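Local coordinates for lipopolysaccharide biosynthesis protein wbpB (PDB 3O9Z) that probably oxidises a nucleotide-linked sugar with NAD during mannuronic acid-derivative biosynthesis for lipopolysaccharide, and binds NAD together with 2-oxoglutarate, at residues 84-89 with 104-109; 98-103 with 127-132; 6-11 with 77-82. One frame throughout, in Å; residues are numbered along the deposited sequence.

Contact 1: 84-89 with 104-109; sequences LHYPQI and PLVLWP. With NAD (nicotinamide-adenine-dinucleotide), chain E.
His85 gives the one hydrogen bond between 84-89 and 104-109: its ND1 donates to Pro104 O at 2.8 Å, and the acceptor lies close to the imidazole plane. CG stands anti to the carbonyl carbon, beside the backbone N (chi1 -66°), on a CB that points toward the loop. At the other end of the ring, NE2 bonds to Ser80 O and lies 2.9 Å from NAD O3D. The imidazole is held at both nitrogens, its rotation fixed. An alanine here would probably leave Pro104 O and Ser80 O without the imidazole donor and open a gap beside the nicotinamide ribose.

The loop follows strand 98-101 of the Rossmann domain, and a cis peptide bond precedes Pro104. It leads to helix 109-122, with Trp108 at the N-cap position.

Apolar contacts flank the His85 bond; one turn on, Ile89 CD1 touches Leu105 CD1 at 4.0 Å and Val106 CG1 at 3.9 Å, its side chain crossing that of Val106 at about a right angle. The same Val106 CG1 meets Tyr86 at the ring edge, 3.9 Å from its CB, while the phenol runs away to bond Arg90 through OH. Leu105 O, buried against His85 CB, has no hydrogen-bond partner.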
loop_
_atom_site.group_PDB
_atom_site.type_symbol
_atom_site.label_atom_id
_atom_site.label_comp_id
_atom_site.label_asym_id
_atom_site.label_seq_id
_atom_site.Cartn_x
_atom_site.Cartn_y
_atom_site.Cartn_z
ATOM N N LEU A 84 3.167 -11.800 -10.734
ATOM C CA LEU A 84 4.504 -11.227 -10.741
ATOM C C LEU A 84 5.566 -12.278 -11.013
ATOM O O LEU A 84 6.761 -11.944 -11.178
ATOM C CB LEU A 84 4.797 -10.581 -9.363
ATOM C CG LEU A 84 4.103 -9.229 -9.278
ATOM C CD1 LEU A 84 3.897 -8.882 -7.776
ATOM C CD2 LEU A 84 4.991 -8.147 -9.941
ATOM N N HIS A 85 5.214 -13.571 -11.081
ATOM C CA HIS A 85 6.242 -14.551 -11.338
ATOM C C HIS A 85 6.908 -14.310 -12.709
ATOM O O HIS A 85 8.151 -14.262 -12.747
ATOM C CB HIS A 85 5.690 -15.986 -11.245
ATOM C CG HIS A 85 5.236 -16.388 -9.865
ATOM N ND1 HIS A 85 4.679 -17.622 -9.615
ATOM C CD2 HIS A 85 5.162 -15.691 -8.700
ATOM C CE1 HIS A 85 4.329 -17.690 -8.336
ATOM N NE2 HIS A 85 4.626 -16.541 -7.753
ATOM N N TYR A 86 6.104 -14.157 -13.750
ATOM C CA TYR A 86 6.680 -13.968 -15.110
ATOM C C TYR A 86 7.654 -12.757 -15.110
ATOM O O TYR A 86 8.820 -12.970 -15.523
ATOM C CB TYR A 86 5.557 -13.804 -16.144
ATOM C CG TYR A 86 6.087 -13.399 -17.509
ATOM C CD1 TYR A 86 6.839 -14.306 -18.232
ATOM C CD2 TYR A 86 5.764 -12.175 -18.057
ATOM C CE1 TYR A 86 7.322 -13.960 -19.496
ATOM C CE2 TYR A 86 6.239 -11.811 -19.338
ATOM C CZ TYR A 86 6.972 -12.759 -20.024
ATOM O OH TYR A 86 7.436 -12.458 -21.313
ATOM N N PRO A 87 7.189 -11.537 -14.711
ATOM C CA PRO A 87 8.135 -10.405 -14.854
ATOM C C PRO A 87 9.309 -10.498 -13.905
ATOM O O PRO A 87 10.351 -9.864 -14.196
ATOM C CB PRO A 87 7.274 -9.161 -14.671
ATOM C CG PRO A 87 6.107 -9.692 -13.801
ATOM C CD PRO A 87 5.825 -11.067 -14.418
ATOM N N GLN A 88 9.182 -11.171 -12.751
ATOM C CA GLN A 88 10.301 -11.382 -11.852
ATOM C C GLN A 88 11.308 -12.414 -12.336
ATOM O O GLN A 88 12.504 -12.318 -12.093
ATOM C CB GLN A 88 9.914 -11.631 -10.365
ATOM C CG GLN A 88 9.202 -10.419 -9.797
ATOM C CD GLN A 88 8.938 -10.520 -8.324
ATOM O OE1 GLN A 88 8.798 -11.596 -7.755
ATOM N NE2 GLN A 88 8.944 -9.341 -7.697
ATOM N N ILE A 89 10.786 -13.430 -13.037
ATOM C CA ILE A 89 11.666 -14.340 -13.760
ATOM C C ILE A 89 12.338 -13.569 -14.922
ATOM O O ILE A 89 13.552 -13.730 -15.051
ATOM C CB ILE A 89 10.845 -15.501 -14.326
ATOM C CG1 ILE A 89 10.325 -16.437 -13.213
ATOM C CG2 ILE A 89 11.718 -16.275 -15.334
ATOM C CD1 ILE A 89 9.081 -17.240 -13.688
ATOM N N PRO A 104 1.997 -21.183 -9.360
ATOM C CA PRO A 104 2.228 -21.718 -10.729
ATOM C C PRO A 104 3.458 -20.996 -11.262
ATOM O O PRO A 104 3.641 -19.815 -10.975
ATOM C CB PRO A 104 0.976 -21.272 -11.502
ATOM C CG PRO A 104 0.568 -19.955 -10.788
ATOM C CD PRO A 104 0.861 -20.250 -9.330
ATOM N N LEU A 105 4.303 -21.664 -12.043
ATOM C CA LEU A 105 5.518 -21.004 -12.548
ATOM C C LEU A 105 5.211 -19.658 -13.207
ATOM O O LEU A 105 5.870 -18.641 -12.892
ATOM C CB LEU A 105 6.217 -21.988 -13.541
ATOM C CG LEU A 105 7.614 -21.575 -14.067
ATOM C CD1 LEU A 105 8.473 -21.138 -12.899
ATOM C CD2 LEU A 105 8.247 -22.798 -14.765
ATOM N N VAL A 106 4.251 -19.616 -14.128
ATOM C CA VAL A 106 3.682 -18.402 -14.673
ATOM C C VAL A 106 2.190 -18.629 -14.899
ATOM O O VAL A 106 1.708 -19.753 -14.657
ATOM C CB VAL A 106 4.343 -17.918 -15.988
ATOM C CG1 VAL A 106 5.857 -17.665 -15.787
ATOM C CG2 VAL A 106 4.140 -19.002 -17.121
ATOM N N LEU A 107 1.476 -17.606 -15.325
ATOM C CA LEU A 107 0.021 -17.682 -15.497
ATOM C C LEU A 107 -0.375 -18.190 -16.872
ATOM O O LEU A 107 -1.431 -18.781 -17.037
ATOM C CB LEU A 107 -0.685 -16.350 -15.200
ATOM C CG LEU A 107 -0.674 -15.927 -13.719
ATOM C CD1 LEU A 107 -1.446 -14.583 -13.624
ATOM C CD2 LEU A 107 -1.320 -17.122 -12.971
ATOM N N TRP A 108 0.422 -17.924 -17.911
ATOM C CA TRP A 108 -0.037 -18.154 -19.299
ATOM C C TRP A 108 0.962 -18.958 -20.134
ATOM O O TRP A 108 2.156 -18.758 -20.051
ATOM C CB TRP A 108 -0.265 -16.808 -19.991
ATOM C CG TRP A 108 -1.314 -15.983 -19.328
ATOM C CD1 TRP A 108 -1.126 -14.958 -18.426
ATOM C CD2 TRP A 108 -2.729 -16.117 -19.492
ATOM N NE1 TRP A 108 -2.347 -14.447 -18.042
ATOM C CE2 TRP A 108 -3.347 -15.141 -18.670
ATOM C CE3 TRP A 108 -3.547 -16.949 -20.261
ATOM C CZ2 TRP A 108 -4.734 -14.984 -18.613
ATOM C CZ3 TRP A 108 -4.938 -16.809 -20.165
ATOM C CH2 TRP A 108 -5.511 -15.828 -19.364
ATOM N N PRO A 109 0.452 -19.800 -21.055
ATOM C CA PRO A 109 1.349 -20.419 -22.038
ATOM C C PRO A 109 2.196 -19.420 -22.859
ATOM O O PRO A 109 3.325 -19.783 -23.121
ATOM C CB PRO A 109 0.392 -21.192 -22.968
ATOM C CG PRO A 109 -0.798 -21.527 -22.024
ATOM C CD PRO A 109 -0.946 -20.261 -21.175
HETATM P PA NAD E . 1.170 -13.904 0.687
HETATM O O1A NAD E . 1.225 -14.394 2.084
HETATM O O2A NAD E . 0.057 -12.968 0.189
HETATM O O5B NAD E . 2.588 -13.225 0.538
HETATM C C5B NAD E . 2.806 -12.580 -0.685
HETATM C C4B NAD E . 4.001 -11.612 -0.510
HETATM O O4B NAD E . 4.402 -11.050 -1.786
HETATM C C3B NAD E . 3.531 -10.400 0.343
HETATM O O3B NAD E . 4.373 -10.212 1.499
HETATM C C2B NAD E . 3.546 -9.209 -0.631
HETATM O O2B NAD E . 3.848 -7.942 -0.029
HETATM C C1B NAD E . 4.731 -9.679 -1.526
HETATM N N9A NAD E . 4.737 -8.935 -2.813
HETATM C C8A NAD E . 3.803 -8.231 -3.509
HETATM N N7A NAD E . 4.334 -7.697 -4.607
HETATM C C5A NAD E . 5.677 -7.981 -4.594
HETATM C C6A NAD E . 6.795 -7.677 -5.459
HETATM N N6A NAD E . 6.618 -6.885 -6.561
HETATM N N1A NAD E . 7.935 -8.218 -5.043
HETATM C C2A NAD E . 8.198 -8.980 -3.990
HETATM N N3A NAD E . 7.169 -9.255 -3.148
HETATM C C4A NAD E . 5.960 -8.788 -3.480
HETATM O O3 NAD E . 1.175 -15.167 -0.295
HETATM P PN NAD E . 1.835 -16.579 -0.178
HETATM O O1N NAD E . 0.778 -17.574 0.297
HETATM O O2N NAD E . 3.137 -16.487 0.569
HETATM O O5D NAD E . 2.028 -17.007 -1.705
HETATM C C5D NAD E . 3.240 -16.562 -2.259
HETATM C C4D NAD E . 3.486 -17.444 -3.497
HETATM O O4D NAD E . 3.773 -18.760 -2.975
HETATM C C3D NAD E . 2.315 -17.574 -4.482
HETATM O O3D NAD E . 2.919 -17.786 -5.798
HETATM C C2D NAD E . 1.693 -18.908 -4.038
HETATM O O2D NAD E . 1.047 -19.586 -5.104
HETATM C C1D NAD E . 2.856 -19.744 -3.488
HETATM N N1N NAD E . 2.443 -20.714 -2.474
HETATM C C2N NAD E . 2.848 -21.962 -2.572
HETATM C C3N NAD E . 2.540 -22.960 -1.671
HETATM C C7N NAD E . 3.026 -24.314 -1.991
HETATM O O7N NAD E . 4.014 -24.504 -2.733
HETATM N N7N NAD E . 2.415 -25.284 -1.321
HETATM C C4N NAD E . 1.760 -22.600 -0.564
HETATM C C5N NAD E . 1.420 -21.252 -0.441
HETATM C C6N NAD E . 1.774 -20.295 -1.389
#

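Contact 2: 98-103 with 127-132; sequences NALSEK and YTVLQL. With NAD (nicotinamide-adenine-dinucleotide), chain E; AKG (2-oxoglutaric acid), chain F.
Strands 98-101 and 126-128 run parallel, pairing Leu100 with Tyr127 and Ser101 with Thr128 through Tyr127 N to Ala99 O, Ser101 N to Tyr127 O (2.9 Å) and Val129 N to Ser101 O. Ser101 O takes a second bond, from Thr128 OG1 at 3.0 Å, and the two donors reach it from opposite faces of its plane. On the other face of the sheet Leu100 CD1 lies 4.0 Å from Tyr127 CB and 3.9 Å from Val129 CG2. Together with helix 109-122 the strands form a beta-alpha-beta crossover of the Rossmann fold.

Beyond the strand ends, Lys103 is bent at chi2 and chi3, its CG 3.3 Å from Val129 O. NZ donates to NAD O2D and to the keto oxygen O5 of 2-oxoglutarate, both at 2.8 Å, and also bonds Asn183 O. Gln131 pairs with the nicotinamide carboxamide, OE1 accepting from N7N and NE2 donating to O7N. Lys103 NZ thus ties the cofactor to 2-oxoglutarate, and the paired amides would fix the rotation of the carboxamide.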
loop_
_atom_site.group_PDB
_atom_site.type_symbol
_atom_site.label_atom_id
_atom_site.label_comp_id
_atom_site.label_asym_id
_atom_site.label_seq_id
_atom_site.Cartn_x
_atom_site.Cartn_y
_atom_site.Cartn_z
ATOM N N ASN A 98 19.567 -17.462 -12.509
ATOM C CA ASN A 98 18.506 -18.456 -12.749
ATOM C C ASN A 98 17.357 -18.029 -11.844
ATOM O O ASN A 98 17.510 -17.150 -10.983
ATOM C CB ASN A 98 18.976 -19.863 -12.364
ATOM C CG ASN A 98 19.919 -20.500 -13.426
ATOM O OD1 ASN A 98 20.138 -20.041 -14.525
ATOM N ND2 ASN A 98 20.372 -21.667 -13.095
ATOM N N ALA A 99 16.201 -18.652 -12.054
ATOM C CA ALA A 99 15.001 -18.370 -11.258
ATOM C C ALA A 99 14.478 -19.637 -10.662
ATOM O O ALA A 99 14.451 -20.702 -11.333
ATOM C CB ALA A 99 13.959 -17.713 -12.126
ATOM N N LEU A 100 13.982 -19.539 -9.438
ATOM C CA LEU A 100 13.262 -20.634 -8.845
ATOM C C LEU A 100 11.977 -20.040 -8.311
ATOM O O LEU A 100 11.971 -19.405 -7.244
ATOM C CB LEU A 100 13.996 -21.329 -7.712
ATOM C CG LEU A 100 13.261 -22.455 -6.948
ATOM C CD1 LEU A 100 12.499 -23.426 -7.895
ATOM C CD2 LEU A 100 14.109 -23.205 -5.928
ATOM N N SER A 101 10.908 -20.278 -9.040
ATOM C CA SER A 101 9.648 -19.619 -8.730
ATOM C C SER A 101 8.667 -20.567 -8.059
ATOM O O SER A 101 8.579 -21.744 -8.388
ATOM C CB SER A 101 9.010 -19.140 -10.016
ATOM O OG SER A 101 7.801 -18.447 -9.804
ATOM N N GLU A 102 7.939 -20.028 -7.079
ATOM C CA GLU A 102 6.758 -20.752 -6.598
ATOM C C GLU A 102 5.841 -21.120 -7.745
ATOM O O GLU A 102 5.791 -20.462 -8.790
ATOM C CB GLU A 102 6.015 -19.917 -5.546
ATOM C CG GLU A 102 6.546 -20.137 -4.142
ATOM C CD GLU A 102 6.281 -21.531 -3.603
ATOM O OE1 GLU A 102 5.484 -22.271 -4.283
ATOM O OE2 GLU A 102 6.783 -21.898 -2.523
ATOM N N LYS A 103 4.976 -22.103 -7.466
ATOM C CA LYS A 103 3.858 -22.413 -8.361
ATOM C C LYS A 103 2.788 -21.323 -8.306
ATOM O O LYS A 103 2.701 -20.567 -7.318
ATOM C CB LYS A 103 3.269 -23.810 -8.080
ATOM C CG LYS A 103 3.045 -24.178 -6.602
ATOM C CD LYS A 103 2.142 -23.236 -5.765
ATOM C CE LYS A 103 0.703 -23.158 -6.263
ATOM N NZ LYS A 103 -0.005 -22.192 -5.315
ATOM N N TYR A 127 13.249 -22.467 -13.135
ATOM C CA TYR A 127 12.691 -23.589 -12.399
ATOM C C TYR A 127 11.553 -23.264 -11.448
ATOM O O TYR A 127 11.309 -22.092 -11.202
ATOM C CB TYR A 127 13.762 -24.295 -11.614
ATOM C CG TYR A 127 14.897 -24.762 -12.507
ATOM C CD1 TYR A 127 14.723 -25.871 -13.304
ATOM C CD2 TYR A 127 16.097 -24.076 -12.573
ATOM C CE1 TYR A 127 15.739 -26.323 -14.138
ATOM C CE2 TYR A 127 17.147 -24.537 -13.394
ATOM C CZ TYR A 127 16.939 -25.664 -14.169
ATOM O OH TYR A 127 17.930 -26.143 -15.009
ATOM N N THR A 128 10.808 -24.279 -11.022
ATOM C CA THR A 128 9.607 -24.029 -10.221
ATOM C C THR A 128 9.444 -25.005 -9.062
ATOM O O THR A 128 9.986 -26.114 -9.013
ATOM C CB THR A 128 8.355 -23.923 -11.122
ATOM O OG1 THR A 128 7.207 -23.408 -10.419
ATOM C CG2 THR A 128 8.025 -25.278 -11.682
ATOM N N VAL A 129 8.702 -24.571 -8.043
ATOM C CA VAL A 129 8.414 -25.414 -6.879
ATOM C C VAL A 129 7.102 -26.183 -7.119
ATOM O O VAL A 129 6.009 -25.605 -7.145
ATOM C CB VAL A 129 8.261 -24.558 -5.595
ATOM C CG1 VAL A 129 7.906 -25.414 -4.358
ATOM C CG2 VAL A 129 9.530 -23.774 -5.370
ATOM N N LEU A 130 7.242 -27.486 -7.321
ATOM C CA LEU A 130 6.080 -28.367 -7.450
ATOM C C LEU A 130 6.306 -29.502 -6.463
ATOM O O LEU A 130 6.821 -30.563 -6.818
ATOM C CB LEU A 130 5.964 -28.928 -8.882
ATOM C CG LEU A 130 5.490 -27.859 -9.863
ATOM C CD1 LEU A 130 5.901 -28.160 -11.323
ATOM C CD2 LEU A 130 4.017 -27.549 -9.712
ATOM N N GLN A 131 6.028 -29.294 -5.180
ATOM C CA GLN A 131 6.467 -30.291 -4.214
ATOM C C GLN A 131 5.760 -31.620 -4.321
ATOM O O GLN A 131 6.251 -32.577 -3.745
ATOM C CB GLN A 131 6.389 -29.723 -2.789
ATOM C CG GLN A 131 5.001 -29.640 -2.193
ATOM C CD GLN A 131 4.401 -28.244 -2.178
ATOM O OE1 GLN A 131 3.699 -27.885 -1.214
ATOM N NE2 GLN A 131 4.716 -27.424 -3.170
ATOM N N LEU A 132 4.600 -31.693 -4.974
ATOM C CA LEU A 132 4.010 -33.029 -5.121
ATOM C C LEU A 132 4.915 -33.986 -5.897
ATOM O O LEU A 132 4.863 -35.212 -5.697
ATOM C CB LEU A 132 2.614 -32.947 -5.744
ATOM C CG LEU A 132 1.540 -32.274 -4.891
ATOM C CD1 LEU A 132 0.183 -32.429 -5.584
ATOM C CD2 LEU A 132 1.531 -32.891 -3.528
HETATM P PA NAD E . 1.170 -13.904 0.687
HETATM O O1A NAD E . 1.225 -14.394 2.084
HETATM O O2A NAD E . 0.057 -12.968 0.189
HETATM O O5B NAD E . 2.588 -13.225 0.538
HETATM C C5B NAD E . 2.806 -12.580 -0.685
HETATM C C4B NAD E . 4.001 -11.612 -0.510
HETATM O O4B NAD E . 4.402 -11.050 -1.786
HETATM C C3B NAD E . 3.531 -10.400 0.343
HETATM O O3B NAD E . 4.373 -10.212 1.499
HETATM C C2B NAD E . 3.546 -9.209 -0.631
HETATM O O2B NAD E . 3.848 -7.942 -0.029
HETATM C C1B NAD E . 4.731 -9.679 -1.526
HETATM N N9A NAD E . 4.737 -8.935 -2.813
HETATM C C8A NAD E . 3.803 -8.231 -3.509
HETATM N N7A NAD E . 4.334 -7.697 -4.607
HETATM C C5A NAD E . 5.677 -7.981 -4.594
HETATM C C6A NAD E . 6.795 -7.677 -5.459
HETATM N N6A NAD E . 6.618 -6.885 -6.561
HETATM N N1A NAD E . 7.935 -8.218 -5.043
HETATM C C2A NAD E . 8.198 -8.980 -3.990
HETATM N N3A NAD E . 7.169 -9.255 -3.148
HETATM C C4A NAD E . 5.960 -8.788 -3.480
HETATM O O3 NAD E . 1.175 -15.167 -0.295
HETATM P PN NAD E . 1.835 -16.579 -0.178
HETATM O O1N NAD E . 0.778 -17.574 0.297
HETATM O O2N NAD E . 3.137 -16.487 0.569
HETATM O O5D NAD E . 2.028 -17.007 -1.705
HETATM C C5D NAD E . 3.240 -16.562 -2.259
HETATM C C4D NAD E . 3.486 -17.444 -3.497
HETATM O O4D NAD E . 3.773 -18.760 -2.975
HETATM C C3D NAD E . 2.315 -17.574 -4.482
HETATM O O3D NAD E . 2.919 -17.786 -5.798
HETATM C C2D NAD E . 1.693 -18.908 -4.038
HETATM O O2D NAD E . 1.047 -19.586 -5.104
HETATM C C1D NAD E . 2.856 -19.744 -3.488
HETATM N N1N NAD E . 2.443 -20.714 -2.474
HETATM C C2N NAD E . 2.848 -21.962 -2.572
HETATM C C3N NAD E . 2.540 -22.960 -1.671
HETATM C C7N NAD E . 3.026 -24.314 -1.991
HETATM O O7N NAD E . 4.014 -24.504 -2.733
HETATM N N7N NAD E . 2.415 -25.284 -1.321
HETATM C C4N NAD E . 1.760 -22.600 -0.564
HETATM C C5N NAD E . 1.420 -21.252 -0.441
HETATM C C6N NAD E . 1.774 -20.295 -1.389
HETATM C C1 AKG F . -1.430 -22.279 -1.869
HETATM O O1 AKG F . -2.144 -21.979 -0.876
HETATM O O2 AKG F . -1.087 -21.434 -2.702
HETATM C C2 AKG F . -0.863 -23.599 -2.048
HETATM O O5 AKG F . -0.166 -23.813 -3.037
HETATM C C3 AKG F . -1.148 -24.696 -1.057
HETATM C C4 AKG F . -2.336 -25.500 -1.583
HETATM C C5 AKG F . -2.852 -26.534 -0.602
HETATM O O3 AKG F . -3.038 -26.209 0.586
HETATM O O4 AKG F . -3.077 -27.681 -0.995
#

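Contact 3: 6-11 with 77-82; sequences FALTGL and SIASPN. With NAD (nicotinamide-adenine-dinucleotide), chain E.
Thr9 and Ile78 meet where two parallel strands of the sheet end: Thr9 OG1 sits between its own backbone N and carbonyl carbon (chi1 73°) and comes 3.3 Å from Ile78 CA. From there the hydroxyl bonds to Gln88 OE1, which also takes Ser80 OG, so one amide oxygen joins both chain segments. Ala79 N lies nearby; it donates to Thr9 O at 2.9 Å from above the carbonyl plane and makes a weak bond to Thr9 OG1.

On the opposite face of the sheet, Leu8 lays its CD1 over Ser77, 3.5 Å from Ser77 O and 3.7 Å from Ser77 CB. Ser77 OG lies 3.4 Å from Phe6 CD2 and is hydrogen-bonded to Tyr270.

These are neighbouring strands, 5-9 and 75-78, in the Rossmann domain, whose carboxyl ends face the dinucleotide. Their backbones are joined by Ser77 N to Ala7 O and Thr9 N to Ser77 O. Past the pairing, Gly10 turns at a positive phi of 93°, and a side chain there would clash with Ala79 O and Ser80 N. Its N lies 3.3 Å from adenine N3A.

Further on, Pro81 CD packs against the adenosine ribose, 3.4 Å from NAD O4B. Asn82 OD1 accepts from NAD O3D, while its ND2 is taken by Ser177 O and Asn183 OD1.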
loop_
_atom_site.group_PDB
_atom_site.type_symbol
_atom_site.label_atom_id
_atom_site.label_comp_id
_atom_site.label_asym_id
_atom_site.label_seq_id
_atom_site.Cartn_x
_atom_site.Cartn_y
_atom_site.Cartn_z
ATOM N N PHE A 6 21.585 -16.504 -3.218
ATOM C CA PHE A 6 20.167 -16.312 -3.523
ATOM C C PHE A 6 19.724 -14.886 -3.250
ATOM O O PHE A 6 20.226 -14.244 -2.294
ATOM C CB PHE A 6 19.363 -17.179 -2.573
ATOM C CG PHE A 6 19.321 -18.624 -2.936
ATOM C CD1 PHE A 6 20.209 -19.508 -2.336
ATOM C CD2 PHE A 6 18.361 -19.100 -3.809
ATOM C CE1 PHE A 6 20.196 -20.870 -2.683
ATOM C CE2 PHE A 6 18.363 -20.445 -4.187
ATOM C CZ PHE A 6 19.210 -21.342 -3.548
ATOM N N ALA A 7 18.785 -14.369 -4.035
ATOM C CA ALA A 7 17.977 -13.233 -3.582
ATOM C C ALA A 7 16.553 -13.813 -3.550
ATOM O O ALA A 7 16.244 -14.795 -4.232
ATOM C CB ALA A 7 18.052 -12.095 -4.542
ATOM N N LEU A 8 15.687 -13.222 -2.738
ATOM C CA LEU A 8 14.318 -13.766 -2.508
ATOM C C LEU A 8 13.308 -12.641 -2.705
ATOM O O LEU A 8 13.494 -11.542 -2.147
ATOM C CB LEU A 8 14.151 -14.405 -1.136
ATOM C CG LEU A 8 12.723 -14.794 -0.750
ATOM C CD1 LEU A 8 12.187 -15.894 -1.637
ATOM C CD2 LEU A 8 12.772 -15.258 0.713
ATOM N N THR A 9 12.234 -12.892 -3.459
ATOM C CA THR A 9 11.114 -11.950 -3.528
ATOM C C THR A 9 9.930 -12.525 -2.760
ATOM O O THR A 9 9.751 -13.741 -2.644
ATOM C CB THR A 9 10.659 -11.600 -4.920
ATOM O OG1 THR A 9 9.962 -12.711 -5.497
ATOM C CG2 THR A 9 11.886 -11.295 -5.807
ATOM N N GLY A 10 9.236 -11.632 -2.052
ATOM C CA GLY A 10 8.051 -12.045 -1.294
ATOM C C GLY A 10 8.367 -12.391 0.151
ATOM O O GLY A 10 7.622 -13.180 0.771
ATOM N N LEU A 11 9.429 -11.812 0.717
ATOM C CA LEU A 11 9.927 -12.214 2.038
ATOM C C LEU A 11 8.885 -12.129 3.187
ATOM O O LEU A 11 8.988 -12.863 4.145
ATOM C CB LEU A 11 11.112 -11.297 2.410
ATOM C CG LEU A 11 11.777 -11.520 3.767
ATOM C CD1 LEU A 11 12.409 -12.895 3.938
ATOM C CD2 LEU A 11 12.818 -10.421 3.986
ATOM N N SER A 77 14.946 -16.582 -5.987
ATOM C CA SER A 77 13.759 -17.310 -5.530
ATOM C C SER A 77 12.561 -16.371 -5.475
ATOM O O SER A 77 12.656 -15.241 -4.996
ATOM C CB SER A 77 13.972 -17.911 -4.155
ATOM O OG SER A 77 14.982 -18.917 -4.109
ATOM N N ILE A 78 11.413 -16.858 -5.924
ATOM C CA ILE A 78 10.291 -15.961 -6.189
ATOM C C ILE A 78 9.064 -16.494 -5.443
ATOM O O ILE A 78 8.500 -17.530 -5.779
ATOM C CB ILE A 78 9.993 -15.819 -7.716
ATOM C CG1 ILE A 78 11.182 -15.087 -8.364
ATOM C CG2 ILE A 78 8.697 -15.128 -8.032
ATOM C CD1 ILE A 78 11.200 -15.207 -9.922
ATOM N N ALA A 79 8.667 -15.746 -4.416
ATOM C CA ALA A 79 7.485 -16.095 -3.584
ATOM C C ALA A 79 6.479 -14.948 -3.582
ATOM O O ALA A 79 5.751 -14.760 -2.582
ATOM C CB ALA A 79 7.932 -16.480 -2.196
ATOM N N SER A 80 6.419 -14.159 -4.640
ATOM C CA SER A 80 5.473 -13.073 -4.864
ATOM C C SER A 80 4.127 -13.596 -5.388
ATOM O O SER A 80 4.043 -14.801 -5.724
ATOM C CB SER A 80 6.096 -12.064 -5.832
ATOM O OG SER A 80 6.422 -12.797 -7.034
ATOM N N PRO A 81 3.088 -12.738 -5.477
ATOM C CA PRO A 81 1.804 -13.125 -6.104
ATOM C C PRO A 81 2.006 -13.599 -7.550
ATOM O O PRO A 81 3.006 -13.239 -8.208
ATOM C CB PRO A 81 0.981 -11.841 -6.093
ATOM C CG PRO A 81 1.507 -11.115 -4.824
ATOM C CD PRO A 81 2.996 -11.383 -4.882
ATOM N N ASN A 82 1.142 -14.492 -8.004
ATOM C CA ASN A 82 1.389 -15.281 -9.199
ATOM C C ASN A 82 1.652 -14.438 -10.411
ATOM O O ASN A 82 2.498 -14.869 -11.233
ATOM C CB ASN A 82 0.202 -16.221 -9.469
ATOM C CG ASN A 82 -0.065 -17.158 -8.292
ATOM O OD1 ASN A 82 0.764 -17.353 -7.409
ATOM N ND2 ASN A 82 -1.250 -17.788 -8.336
HETATM P PA NAD E . 1.170 -13.904 0.687
HETATM O O1A NAD E . 1.225 -14.394 2.084
HETATM O O2A NAD E . 0.057 -12.968 0.189
HETATM O O5B NAD E . 2.588 -13.225 0.538
HETATM C C5B NAD E . 2.806 -12.580 -0.685
HETATM C C4B NAD E . 4.001 -11.612 -0.510
HETATM O O4B NAD E . 4.402 -11.050 -1.786
HETATM C C3B NAD E . 3.531 -10.400 0.343
HETATM O O3B NAD E . 4.373 -10.212 1.499
HETATM C C2B NAD E . 3.546 -9.209 -0.631
HETATM O O2B NAD E . 3.848 -7.942 -0.029
HETATM C C1B NAD E . 4.731 -9.679 -1.526
HETATM N N9A NAD E . 4.737 -8.935 -2.813
HETATM C C8A NAD E . 3.803 -8.231 -3.509
HETATM N N7A NAD E . 4.334 -7.697 -4.607
HETATM C C5A NAD E . 5.677 -7.981 -4.594
HETATM C C6A NAD E . 6.795 -7.677 -5.459
HETATM N N6A NAD E . 6.618 -6.885 -6.561
HETATM N N1A NAD E . 7.935 -8.218 -5.043
HETATM C C2A NAD E . 8.198 -8.980 -3.990
HETATM N N3A NAD E . 7.169 -9.255 -3.148
HETATM C C4A NAD E . 5.960 -8.788 -3.480
HETATM O O3 NAD E . 1.175 -15.167 -0.295
HETATM P PN NAD E . 1.835 -16.579 -0.178
HETATM O O1N NAD E . 0.778 -17.574 0.297
HETATM O O2N NAD E . 3.137 -16.487 0.569
HETATM O O5D NAD E . 2.028 -17.007 -1.705
HETATM C C5D NAD E . 3.240 -16.562 -2.259
HETATM C C4D NAD E . 3.486 -17.444 -3.497
HETATM O O4D NAD E . 3.773 -18.760 -2.975
HETATM C C3D NAD E . 2.315 -17.574 -4.482
HETATM O O3D NAD E . 2.919 -17.786 -5.798
HETATM C C2D NAD E . 1.693 -18.908 -4.038
HETATM O O2D NAD E . 1.047 -19.586 -5.104
HETATM C C1D NAD E . 2.856 -19.744 -3.488
HETATM N N1N NAD E . 2.443 -20.714 -2.474
HETATM C C2N NAD E . 2.848 -21.962 -2.572
HETATM C C3N NAD E . 2.540 -22.960 -1.671
HETATM C C7N NAD E . 3.026 -24.314 -1.991
HETATM O O7N NAD E . 4.014 -24.504 -2.733
HETATM N N7N NAD E . 2.415 -25.284 -1.321
HETATM C C4N NAD E . 1.760 -22.600 -0.564
HETATM C C5N NAD E . 1.420 -21.252 -0.441
HETATM C C6N NAD E . 1.774 -20.295 -1.389
#

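Overall arrangement
All three contacts border the same NAD in one Rossmann domain, with centres 11 to 12 Å apart. Contacts 2 and 3 share the sheet, strand 75-78 lying beside strand 98-101: Leu100 O and Ile78 N are 2.9 Å apart, as are Glu102 N and Ile78 O. Contact 1 covers this junction from the helix side, is joined to contact 3 by the Ser80 bonds of His85 and Gln88, and meets contact 2 by packing, with Leu105 CD1 3.3 Å from Thr128 CB. Along the cofactor, contact 3 reaches adenine and both riboses, contact 1 adenine through Leu84 and Gln88 and the nicotinamide ribose through His85, and contact 2 the nicotinamide, its ribose and 2-oxoglutarate.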